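Local coordinates for regulatory Subunit of Protein Kinase A (cAMP-dependent) from Euglena gracilis (Euglena gracilis, PDB 6RSX) that binds cyclic AMP in two tandem cyclic nucleotide-binding domains and, as in related regulatory subunits, probably restrains the catalytic subunit of protein kinase A, at residues A[40-43]-A[44-47]; A[113-116]-A[117-121]; A[141-144]-A[145-149]; A[150-153]-A[154-158]. All coordinates share one frame; numbering follows the deposited sequence.

Contact 1 (A[40-43]-A[44-47]); sequences RGNI and LFRS
From Asn42 the backbone winds into the short helix 43-46, with Arg46 N hydrogen-bonded to Asn42 O at 3.1 Å and Phe45 N reaching the same oxygen weakly. Asn42 occupies the N-cap, a worked case of a side chain standing in for the missing preceding turn. Its CG lies anti to the backbone N (chi1 -179°), a torsion that swings OD1 back over the start of the helix. There OD1 accepts a weak bond from Leu44 N at 3.0 Å and a longer weak one from Phe45 N at 3.5 Å. The same oxygen approaches the edge of the Phe45 ring close to its plane, 3.3 Å from CD1, while the amide plane is turned 66° from the ring. ND2, the other end of the amide, donates to Gly110 O and Ser112 OG. Arg46, bent at chi3, folds back until its NH2 stands 3.1 Å from Gly41 CA, which meets the guanidinium at its edge. Ile43 CD1 comes within 3.9 Å of Arg46 NH1. At the positive phi of Gly41 a CB would be pressed against the carbonyl O of Arg40. With an alanine in place of Asn42, the Leu44 and Phe45 N-H groups would probably lose their side-chain acceptor, and Gly110 O and Ser112 OG a donor. Helix 43-46 lies between two longer helices, as in the N3A motif of such domains. One neutral amide thus joins the helix start to strand 112-113 and the loop before it, while Arg46 is salt-bridged to Asp262 and Glu264 of the second domain.

Contact 2 (A[113-116]-A[117-121]); sequences FGEL and ALMYG. With CMP (adenosine-3',5'-cyclic-monophosphate), chain B.
The Tyr120 ring is met by Leu116 along two routes: Leu116 O lies oblique to the ring, 3.4 Å from Tyr120 CD2, and the Leu116 CD2 methyl is 3.8 Å from Tyr120 CE2. Met119 CB covers one face of the same ring, 3.7 Å above the plane and displaced toward the rim. A second flat group, the Glu115 carboxylate, divides its work between its two oxygens. OE1 accepts a hydrogen bond from the ribose O2' of cyclic AMP at 2.6 Å, whereas OE2 turns to Arg156 and Tyr175. CG placed between the backbone N and the carbonyl carbon (chi1 83°), with a second bend at chi2, brings the carboxylate to the ribose. The sequence forms the phosphate-binding cassette of the cyclic nucleotide-binding fold, in which the turn before a short helix and the helix's first N-H groups face the ligand. Gly114 N donates to O2' at 2.9 Å in a nearly straight bond, and Ala117 N to the phosphate O1P at 2.9 Å; Leu116 N reaches O3' only weakly. Leu116 CG packs 3.5 Å from O3' of the nucleotide. Trimming Leu116 to an alanine would probably open a gap between the nucleotide, the Tyr120 ring and helix 174-183, where Met178 now touches it. Behind the ligand the helix is fastened by Met119 N to Glu115 O and by Tyr120 N to Leu116 O, the latter almost linear at 173°.

Contact 3 (A[141-144]-A[145-149]); sequences RDTF and RRILL
Arg145 opens the second half of helix 141-147, the helix that leaves the beta barrel of the cyclic nucleotide-binding fold after strand 134-140, and its N bonds to Arg141 O at 2.9 Å. The two side chains run alongside each other, with guanidinium planes 17° apart. Bent at chi3, Arg145 sets its CD over the centre of the Arg141 guanidinium, while Arg141 NH2 lies above one face of the Arg145 group. The two NH2 atoms, of Arg141 and Arg145, come within 3.2 Å of each other, a meeting of like charges that the long salt bridge from Arg141 to Asp142 probably eases. Arg146 N bonds to Asp142 O, and its side chain touches Val55 of helix 50-59. Ile147 N donates to Thr143 O at 3.1 Å and its side chain touches Val56. Leu148 N donates to Phe144 O at 2.8 Å, and Leu148 CB lies over the face of the Phe144 ring, 4.0 Å from its centroid, in a CH-pi contact. The ring is put there by a CG anti to the backbone N (chi1 178°), which also brings it against Phe81, Leu118 and Met119. Leu149 N, five residues on, bonds weakly to Phe144 O where this helix gives way to helix 149-165. Leu149 CB meets Phe144 CE1 at 3.9 Å, and Leu149 CD1 sits 3.2 Å above the Arg145 guanidinium, on the face away from Arg141.

Contact 4 (A[150-153]-A[154-158]); sequences TQTM and RKRRQ
Thr152 and Arg156 make the close-packed side of this turn, lying side by side and pointing the same way. The Thr152 CG2 methyl covers one face of the Arg156 guanidinium, 3.8 Å from NE. The extended run from CG to NE carries the guanidinium out to Asp182, its salt-bridge partner on helix 174-183, and to the pocket glutamate. Thr152 OG1 bonds back to Leu148 O. Lys155 shares this inner side: its CB rests 3.4 Å from Gln151 O, and a bend at chi2 (99°) helps carry NZ off to the carbonyls of Ala181 and Leu184. The outer side is looser. Exposed Arg154 curls at chi3 and lays one guanidinium face over Thr150 O and Gln151 CA, with its NH1 3.6 Å from the Thr150 CG2 methyl. Arg157 leads outward after its CB has passed Met153 O. Beneath both sides the backbone is regular, from Arg154 N to Thr150 O at 3.0 Å through to Arg157 N to Met153 O at 3.0 Å. The long helix 149-165, following the barrel and the short helix 141-147 with one face on the phosphate-binding cassette helix, probably corresponds to the C helix that follows the B helix in cAMP-bound regulatory subunits of protein kinase A.

Followed from the N terminus, the four contacts come in series, each closing one local turn of helix; none encloses or crosses another. Contact 1 starts helix 43-46 ahead of the first barrel. Contact 2 follows strand 112-113 and shapes the cyclic AMP site, about 17 Å from contact 1 between centres and not touching it. Contact 3 lies on the helix that leaves the barrel and adjoins contact 4 in sequence. Packing, and between contacts 2 and 4 a salt bridge, ties them together: Leu148 joins contacts 1 and 3, Leu44 and Thr152 join contacts 1 and 4, and the helix of contact 2 rests on both later helices. Contact 4 thereby links the nucleotide pocket to helix 174-183.

Contact 1 (A[40-43]-A[44-47])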
loop_
_atom_site.group_PDB
_atom_site.type_symbol
_atom_site.label_atom_id
_atom_site.label_comp_id
_atom_site.label_asym_id
_atom_site.label_seq_id
_atom_site.Cartn_x
_atom_site.Cartn_y
_atom_site.Cartn_z
ATOM N N ARG A 40 5.809 0.716 -11.957
ATOM C CA ARG A 40 6.599 1.355 -10.929
ATOM C C ARG A 40 5.650 1.857 -9.848
ATOM O O ARG A 40 4.586 2.431 -10.133
ATOM C CB ARG A 40 7.428 2.492 -11.540
ATOM C CG ARG A 40 8.506 3.076 -10.630
ATOM C CD ARG A 40 9.435 3.953 -11.455
ATOM N NE ARG A 40 9.897 3.255 -12.662
ATOM C CZ ARG A 40 10.706 3.775 -13.586
ATOM N NH1 ARG A 40 11.167 5.015 -13.452
ATOM N NH2 ARG A 40 11.059 3.049 -14.648
ATOM N N GLY A 41 5.990 1.583 -8.609
ATOM C CA GLY A 41 5.177 2.064 -7.518
ATOM C C GLY A 41 3.960 1.224 -7.189
ATOM O O GLY A 41 3.356 1.437 -6.133
ATOM N N ASN A 42 3.557 0.265 -8.047
ATOM C CA ASN A 42 2.492 -0.636 -7.627
ATOM C C ASN A 42 3.078 -1.696 -6.693
ATOM O O ASN A 42 3.966 -2.449 -7.088
ATOM C CB ASN A 42 1.820 -1.284 -8.845
ATOM C CG ASN A 42 0.685 -2.200 -8.452
ATOM O OD1 ASN A 42 0.939 -3.272 -7.928
ATOM N ND2 ASN A 42 -0.573 -1.788 -8.704
ATOM N N ILE A 43 2.551 -1.809 -5.469
ATOM C CA ILE A 43 3.269 -2.631 -4.504
ATOM C C ILE A 43 3.145 -4.116 -4.822
ATOM O O ILE A 43 4.064 -4.885 -4.526
ATOM C CB ILE A 43 2.833 -2.350 -3.056
ATOM C CG1 ILE A 43 3.808 -3.035 -2.087
ATOM C CG2 ILE A 43 1.453 -2.832 -2.787
ATOM C CD1 ILE A 43 5.247 -2.465 -2.125
ATOM N N LEU A 44 2.052 -4.544 -5.465
ATOM C CA LEU A 44 1.911 -5.977 -5.748
ATOM C C LEU A 44 3.000 -6.475 -6.679
ATOM O O LEU A 44 3.458 -7.611 -6.540
ATOM C CB LEU A 44 0.542 -6.281 -6.332
ATOM C CG LEU A 44 -0.594 -6.030 -5.363
ATOM C CD1 LEU A 44 -1.921 -6.232 -6.061
ATOM C CD2 LEU A 44 -0.476 -6.953 -4.140
ATOM N N PHE A 45 3.447 -5.644 -7.617
ATOM C CA PHE A 45 4.485 -6.077 -8.539
ATOM C C PHE A 45 5.878 -5.809 -8.017
ATOM O O PHE A 45 6.803 -6.546 -8.364
ATOM C CB PHE A 45 4.294 -5.412 -9.907
ATOM C CG PHE A 45 3.075 -5.877 -10.638
ATOM C CD1 PHE A 45 1.842 -5.260 -10.448
ATOM C CD2 PHE A 45 3.150 -6.959 -11.516
ATOM C CE1 PHE A 45 0.713 -5.695 -11.121
ATOM C CE2 PHE A 45 2.030 -7.384 -12.206
ATOM C CZ PHE A 45 0.804 -6.770 -11.999
ATOM N N ARG A 46 6.056 -4.780 -7.175
ATOM C CA ARG A 46 7.371 -4.511 -6.609
ATOM C C ARG A 46 7.927 -5.720 -5.875
ATOM O O ARG A 46 9.148 -5.905 -5.822
ATOM C CB ARG A 46 7.305 -3.311 -5.655
ATOM C CG ARG A 46 8.681 -2.864 -5.155
ATOM C CD ARG A 46 8.579 -1.654 -4.255
ATOM N NE ARG A 46 7.957 -0.536 -4.955
ATOM C CZ ARG A 46 7.434 0.515 -4.340
ATOM N NH1 ARG A 46 7.459 0.581 -3.012
ATOM N NH2 ARG A 46 6.884 1.496 -5.045
ATOM N N SER A 47 7.056 -6.543 -5.292
ATOM C CA SER A 47 7.521 -7.673 -4.488
ATOM C C SER A 47 8.076 -8.816 -5.342
ATOM O O SER A 47 9.025 -9.498 -4.926
ATOM C CB SER A 47 6.373 -8.173 -3.614
ATOM O OG SER A 47 5.131 -7.938 -4.252
#

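Contact 2 (A[113-116]-A[117-121])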
loop_
_atom_site.group_PDB
_atom_site.type_symbol
_atom_site.label_atom_id
_atom_site.label_comp_id
_atom_site.label_asym_id
_atom_site.label_seq_id
_atom_site.Cartn_x
_atom_site.Cartn_y
_atom_site.Cartn_z
ATOM N N PHE A 113 -6.498 -3.334 -10.073
ATOM C CA PHE A 113 -7.811 -3.794 -9.656
ATOM C C PHE A 113 -8.104 -5.159 -10.290
ATOM O O PHE A 113 -7.638 -5.492 -11.398
ATOM C CB PHE A 113 -8.945 -2.793 -9.996
ATOM C CG PHE A 113 -9.059 -2.460 -11.436
ATOM C CD1 PHE A 113 -8.292 -1.448 -12.000
ATOM C CD2 PHE A 113 -9.984 -3.126 -12.251
ATOM C CE1 PHE A 113 -8.413 -1.129 -13.365
ATOM C CE2 PHE A 113 -10.112 -2.814 -13.594
ATOM C CZ PHE A 113 -9.320 -1.812 -14.168
ATOM N N GLY A 114 -8.944 -5.907 -9.593
ATOM C CA GLY A 114 -9.467 -7.165 -10.110
ATOM C C GLY A 114 -8.821 -8.392 -9.500
ATOM O O GLY A 114 -9.015 -9.497 -10.007
ATOM N N GLU A 115 -8.113 -8.235 -8.393
ATOM C CA GLU A 115 -7.415 -9.375 -7.820
ATOM C C GLU A 115 -8.341 -10.269 -6.986
ATOM O O GLU A 115 -8.072 -11.473 -6.884
ATOM C CB GLU A 115 -6.231 -8.879 -6.958
ATOM C CG GLU A 115 -6.550 -8.460 -5.548
ATOM C CD GLU A 115 -7.092 -7.034 -5.409
ATOM O OE1 GLU A 115 -7.290 -6.342 -6.442
ATOM O OE2 GLU A 115 -7.349 -6.640 -4.255
ATOM N N LEU A 116 -9.405 -9.710 -6.388
ATOM C CA LEU A 116 -10.174 -10.466 -5.399
ATOM C C LEU A 116 -10.831 -11.679 -6.052
ATOM O O LEU A 116 -10.758 -12.798 -5.525
ATOM C CB LEU A 116 -11.250 -9.609 -4.775
ATOM C CG LEU A 116 -10.760 -8.410 -3.898
ATOM C CD1 LEU A 116 -11.960 -7.655 -3.381
ATOM C CD2 LEU A 116 -9.880 -8.907 -2.754
ATOM N N ALA A 117 -11.454 -11.467 -7.216
ATOM C CA ALA A 117 -12.137 -12.598 -7.892
ATOM C C ALA A 117 -11.146 -13.694 -8.266
ATOM O O ALA A 117 -11.469 -14.900 -8.218
ATOM C CB ALA A 117 -12.863 -12.090 -9.149
ATOM N N LEU A 118 -9.941 -13.301 -8.686
ATOM C CA LEU A 118 -8.935 -14.274 -9.083
ATOM C C LEU A 118 -8.326 -14.979 -7.871
ATOM O O LEU A 118 -7.931 -16.144 -7.981
ATOM C CB LEU A 118 -7.847 -13.632 -9.936
ATOM C CG LEU A 118 -8.251 -12.775 -11.163
ATOM C CD1 LEU A 118 -7.149 -12.488 -12.230
ATOM C CD2 LEU A 118 -9.534 -13.103 -11.797
ATOM N N MET A 119 -8.262 -14.306 -6.722
ATOM C CA MET A 119 -7.704 -14.948 -5.538
ATOM C C MET A 119 -8.713 -15.867 -4.867
ATOM O O MET A 119 -8.416 -17.038 -4.612
ATOM C CB MET A 119 -7.225 -13.894 -4.539
ATOM C CG MET A 119 -6.126 -13.040 -5.079
ATOM S SD MET A 119 -5.910 -11.536 -4.115
ATOM C CE MET A 119 -5.536 -12.155 -2.469
ATOM N N TYR A 120 -9.906 -15.353 -4.574
ATOM C CA TYR A 120 -10.852 -16.013 -3.700
ATOM C C TYR A 120 -11.968 -16.725 -4.457
ATOM O O TYR A 120 -12.833 -17.315 -3.815
ATOM C CB TYR A 120 -11.450 -15.013 -2.734
ATOM C CG TYR A 120 -10.390 -14.304 -1.902
ATOM C CD1 TYR A 120 -9.747 -14.973 -0.871
ATOM C CD2 TYR A 120 -10.001 -12.996 -2.189
ATOM C CE1 TYR A 120 -8.752 -14.346 -0.114
ATOM C CE2 TYR A 120 -8.999 -12.353 -1.428
ATOM C CZ TYR A 120 -8.392 -13.047 -0.403
ATOM O OH TYR A 120 -7.418 -12.456 0.350
ATOM N N GLY A 121 -11.993 -16.651 -5.782
ATOM C CA GLY A 121 -13.071 -17.270 -6.532
ATOM C C GLY A 121 -14.446 -16.651 -6.352
ATOM O O GLY A 121 -15.453 -17.283 -6.704
HETATM P P CMP B . -12.562 -7.799 -7.781
HETATM O O1P CMP B . -11.939 -8.993 -8.582
HETATM O O2P CMP B . -13.596 -7.968 -6.749
HETATM O "O5'" CMP B . -13.256 -6.796 -8.830
HETATM C "C5'" CMP B . -13.522 -5.439 -8.482
HETATM C "C4'" CMP B . -12.247 -4.872 -7.931
HETATM O "O4'" CMP B . -12.353 -3.533 -7.432
HETATM C "C3'" CMP B . -11.726 -5.622 -6.732
HETATM O "O3'" CMP B . -11.282 -6.915 -7.074
HETATM C "C2'" CMP B . -10.643 -4.679 -6.197
HETATM O "O2'" CMP B . -9.443 -4.915 -6.914
HETATM C "C1'" CMP B . -11.222 -3.292 -6.599
HETATM N N9 CMP B . -11.672 -2.479 -5.475
HETATM C C8 CMP B . -11.339 -1.157 -5.273
HETATM N N7 CMP B . -11.971 -0.729 -4.196
HETATM C C5 CMP B . -12.654 -1.772 -3.703
HETATM C C6 CMP B . -13.433 -1.824 -2.579
HETATM N N6 CMP B . -13.765 -0.819 -1.598
HETATM N N1 CMP B . -14.020 -2.941 -2.209
HETATM C C2 CMP B . -13.868 -4.038 -3.011
HETATM N N3 CMP B . -13.081 -4.017 -4.138
HETATM C C4 CMP B . -12.485 -2.855 -4.483
#

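Contact 3 (A[141-144]-A[145-149])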
loop_
_atom_site.group_PDB
_atom_site.type_symbol
_atom_site.label_atom_id
_atom_site.label_comp_id
_atom_site.label_asym_id
_atom_site.label_seq_id
_atom_site.Cartn_x
_atom_site.Cartn_y
_atom_site.Cartn_z
ATOM N N ARG A 141 -6.140 -14.946 -15.811
ATOM C CA ARG A 141 -6.323 -15.615 -14.529
ATOM C C ARG A 141 -5.202 -16.614 -14.273
ATOM O O ARG A 141 -4.670 -16.692 -13.158
ATOM C CB ARG A 141 -7.688 -16.318 -14.494
ATOM C CG ARG A 141 -7.950 -17.037 -13.199
ATOM C CD ARG A 141 -9.318 -17.733 -13.202
ATOM N NE ARG A 141 -9.452 -18.520 -11.983
ATOM C CZ ARG A 141 -9.046 -19.785 -11.874
ATOM N NH1 ARG A 141 -8.500 -20.398 -12.922
ATOM N NH2 ARG A 141 -9.187 -20.440 -10.724
ATOM N N ASP A 142 -4.868 -17.429 -15.283
ATOM C CA ASP A 142 -3.846 -18.457 -15.080
ATOM C C ASP A 142 -2.505 -17.839 -14.736
ATOM O O ASP A 142 -1.785 -18.348 -13.864
ATOM C CB ASP A 142 -3.712 -19.329 -16.330
ATOM C CG ASP A 142 -4.907 -20.237 -16.523
ATOM O OD1 ASP A 142 -5.746 -20.327 -15.582
ATOM O OD2 ASP A 142 -5.009 -20.836 -17.617
ATOM N N THR A 143 -2.158 -16.717 -15.392
ATOM C CA THR A 143 -0.882 -16.070 -15.092
ATOM C C THR A 143 -0.900 -15.458 -13.700
ATOM O O THR A 143 0.054 -15.616 -12.925
ATOM C CB THR A 143 -0.554 -15.005 -16.141
ATOM O OG1 THR A 143 -0.598 -15.604 -17.436
ATOM C CG2 THR A 143 0.837 -14.438 -15.899
ATOM N N PHE A 144 -2.005 -14.793 -13.350
ATOM C CA PHE A 144 -2.153 -14.247 -12.005
ATOM C C PHE A 144 -1.964 -15.339 -10.959
ATOM O O PHE A 144 -1.210 -15.159 -9.988
ATOM C CB PHE A 144 -3.527 -13.589 -11.829
ATOM C CG PHE A 144 -3.749 -13.048 -10.438
ATOM C CD1 PHE A 144 -4.230 -13.858 -9.420
ATOM C CD2 PHE A 144 -3.458 -11.714 -10.142
ATOM C CE1 PHE A 144 -4.437 -13.394 -8.139
ATOM C CE2 PHE A 144 -3.650 -11.204 -8.837
ATOM C CZ PHE A 144 -4.128 -12.048 -7.816
ATOM N N ARG A 145 -2.650 -16.479 -11.149
ATOM C CA ARG A 145 -2.575 -17.584 -10.194
ATOM C C ARG A 145 -1.153 -18.106 -10.044
ATOM O O ARG A 145 -0.744 -18.481 -8.941
ATOM C CB ARG A 145 -3.524 -18.719 -10.609
ATOM C CG ARG A 145 -4.992 -18.317 -10.452
ATOM C CD ARG A 145 -5.957 -19.484 -10.616
ATOM N NE ARG A 145 -6.120 -20.199 -9.353
ATOM C CZ ARG A 145 -6.930 -19.816 -8.369
ATOM N NH1 ARG A 145 -7.014 -20.542 -7.254
ATOM N NH2 ARG A 145 -7.666 -18.711 -8.496
ATOM N N ARG A 146 -0.389 -18.138 -11.138
ATOM C CA ARG A 146 0.985 -18.621 -11.060
ATOM C C ARG A 146 1.872 -17.712 -10.221
ATOM O O ARG A 146 2.613 -18.197 -9.357
ATOM C CB ARG A 146 1.574 -18.769 -12.460
ATOM C CG ARG A 146 0.965 -19.916 -13.232
ATOM C CD ARG A 146 2.019 -20.632 -14.040
ATOM N NE ARG A 146 2.456 -19.884 -15.212
ATOM C CZ ARG A 146 3.696 -19.455 -15.411
ATOM N NH1 ARG A 146 3.994 -18.812 -16.531
ATOM N NH2 ARG A 146 4.636 -19.678 -14.500
ATOM N N ILE A 147 1.829 -16.397 -10.453
ATOM C CA ILE A 147 2.853 -15.498 -9.916
ATOM C C ILE A 147 2.403 -14.583 -8.778
ATOM O O ILE A 147 3.265 -14.115 -8.015
ATOM C CB ILE A 147 3.481 -14.655 -11.037
ATOM C CG1 ILE A 147 2.474 -13.640 -11.542
ATOM C CG2 ILE A 147 3.989 -15.544 -12.177
ATOM C CD1 ILE A 147 3.107 -12.654 -12.481
ATOM N N LEU A 148 1.116 -14.304 -8.620
ATOM C CA LEU A 148 0.685 -13.354 -7.597
ATOM C C LEU A 148 -0.216 -13.941 -6.517
ATOM O O LEU A 148 -0.236 -13.401 -5.407
ATOM C CB LEU A 148 -0.039 -12.158 -8.249
ATOM C CG LEU A 148 0.844 -11.078 -8.870
ATOM C CD1 LEU A 148 -0.002 -10.109 -9.699
ATOM C CD2 LEU A 148 1.583 -10.343 -7.740
ATOM N N LEU A 149 -0.945 -15.034 -6.791
ATOM C CA LEU A 149 -2.044 -15.412 -5.901
ATOM C C LEU A 149 -1.541 -15.811 -4.511
ATOM O O LEU A 149 -2.062 -15.338 -3.490
ATOM C CB LEU A 149 -2.884 -16.541 -6.541
ATOM C CG LEU A 149 -4.104 -16.968 -5.721
ATOM C CD1 LEU A 149 -5.190 -17.598 -6.592
ATOM C CD2 LEU A 149 -3.636 -17.951 -4.671
#

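Contact 4 (A[150-153]-A[154-158])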
loop_
_atom_site.group_PDB
_atom_site.type_symbol
_atom_site.label_atom_id
_atom_site.label_comp_id
_atom_site.label_asym_id
_atom_site.label_seq_id
_atom_site.Cartn_x
_atom_site.Cartn_y
_atom_site.Cartn_z
ATOM N N THR A 150 -0.519 -16.673 -4.453
ATOM C CA THR A 150 -0.127 -17.285 -3.184
ATOM C C THR A 150 0.388 -16.245 -2.201
ATOM O O THR A 150 -0.113 -16.123 -1.079
ATOM C CB THR A 150 0.938 -18.359 -3.416
ATOM O OG1 THR A 150 0.409 -19.373 -4.274
ATOM C CG2 THR A 150 1.345 -18.975 -2.091
ATOM N N GLN A 151 1.406 -15.490 -2.600
ATOM C CA GLN A 151 2.005 -14.553 -1.655
ATOM C C GLN A 151 1.074 -13.387 -1.349
ATOM O O GLN A 151 1.142 -12.828 -0.249
ATOM C CB GLN A 151 3.373 -14.074 -2.148
ATOM C CG GLN A 151 3.381 -13.021 -3.204
ATOM C CD GLN A 151 3.389 -13.585 -4.616
ATOM O OE1 GLN A 151 2.983 -14.728 -4.858
ATOM N NE2 GLN A 151 3.844 -12.774 -5.567
ATOM N N THR A 152 0.183 -13.011 -2.282
ATOM C CA THR A 152 -0.736 -11.913 -1.967
ATOM C C THR A 152 -1.751 -12.349 -0.919
ATOM O O THR A 152 -2.015 -11.616 0.050
ATOM C CB THR A 152 -1.446 -11.407 -3.226
ATOM O OG1 THR A 152 -0.475 -11.030 -4.191
ATOM C CG2 THR A 152 -2.350 -10.173 -2.905
ATOM N N MET A 153 -2.335 -13.546 -1.101
ATOM C CA MET A 153 -3.295 -14.062 -0.134
ATOM C C MET A 153 -2.646 -14.234 1.239
ATOM O O MET A 153 -3.229 -13.856 2.260
ATOM C CB MET A 153 -3.877 -15.393 -0.627
ATOM C CG MET A 153 -5.150 -15.736 0.099
ATOM S SD MET A 153 -5.739 -17.328 -0.520
ATOM C CE MET A 153 -5.635 -16.971 -2.250
ATOM N N ARG A 154 -1.432 -14.783 1.277
ATOM C CA ARG A 154 -0.769 -15.021 2.558
ATOM C C ARG A 154 -0.537 -13.722 3.328
ATOM O O ARG A 154 -0.832 -13.632 4.526
ATOM C CB ARG A 154 0.554 -15.743 2.325
ATOM C CG ARG A 154 1.350 -15.915 3.606
ATOM C CD ARG A 154 2.415 -16.963 3.449
ATOM N NE ARG A 154 3.360 -16.621 2.396
ATOM C CZ ARG A 154 3.545 -17.347 1.302
ATOM N NH1 ARG A 154 2.852 -18.468 1.128
ATOM N NH2 ARG A 154 4.427 -16.954 0.390
ATOM N N LYS A 155 0.008 -12.709 2.652
ATOM C CA LYS A 155 0.326 -11.443 3.311
ATOM C C LYS A 155 -0.930 -10.799 3.890
ATOM O O LYS A 155 -0.921 -10.279 5.019
ATOM C CB LYS A 155 1.013 -10.522 2.302
ATOM C CG LYS A 155 1.432 -9.135 2.859
ATOM C CD LYS A 155 2.884 -9.116 3.212
ATOM C CE LYS A 155 3.280 -7.730 3.790
ATOM N NZ LYS A 155 3.468 -6.672 2.730
ATOM N N ARG A 156 -2.037 -10.831 3.136
ATOM C CA ARG A 156 -3.248 -10.206 3.645
ATOM C C ARG A 156 -3.772 -10.957 4.858
ATOM O O ARG A 156 -4.206 -10.339 5.846
ATOM C CB ARG A 156 -4.297 -10.119 2.543
ATOM C CG ARG A 156 -3.934 -9.098 1.457
ATOM C CD ARG A 156 -4.899 -9.139 0.266
ATOM N NE ARG A 156 -4.561 -8.073 -0.684
ATOM C CZ ARG A 156 -5.373 -7.637 -1.646
ATOM N NH1 ARG A 156 -6.580 -8.186 -1.802
ATOM N NH2 ARG A 156 -4.980 -6.653 -2.454
ATOM N N ARG A 157 -3.742 -12.291 4.800
ATOM C CA ARG A 157 -4.160 -13.108 5.934
ATOM C C ARG A 157 -3.283 -12.842 7.147
ATOM O O ARG A 157 -3.779 -12.660 8.263
ATOM C CB ARG A 157 -4.106 -14.590 5.559
ATOM C CG ARG A 157 -4.243 -15.535 6.745
ATOM C CD ARG A 157 -4.693 -16.905 6.261
ATOM N NE ARG A 157 -4.927 -17.813 7.378
ATOM C CZ ARG A 157 -4.244 -18.932 7.588
ATOM N NH1 ARG A 157 -4.519 -19.691 8.642
ATOM N NH2 ARG A 157 -3.292 -19.298 6.738
ATOM N N GLN A 158 -1.970 -12.821 6.944
ATOM C CA GLN A 158 -1.057 -12.728 8.075
ATOM C C GLN A 158 -1.202 -11.424 8.839
ATOM O O GLN A 158 -0.937 -11.390 10.042
ATOM C CB GLN A 158 0.375 -12.924 7.598
ATOM C CG GLN A 158 0.575 -14.372 7.159
ATOM C CD GLN A 158 1.977 -14.655 6.640
ATOM O OE1 GLN A 158 2.635 -13.782 6.064
ATOM N NE2 GLN A 158 2.433 -15.894 6.835
#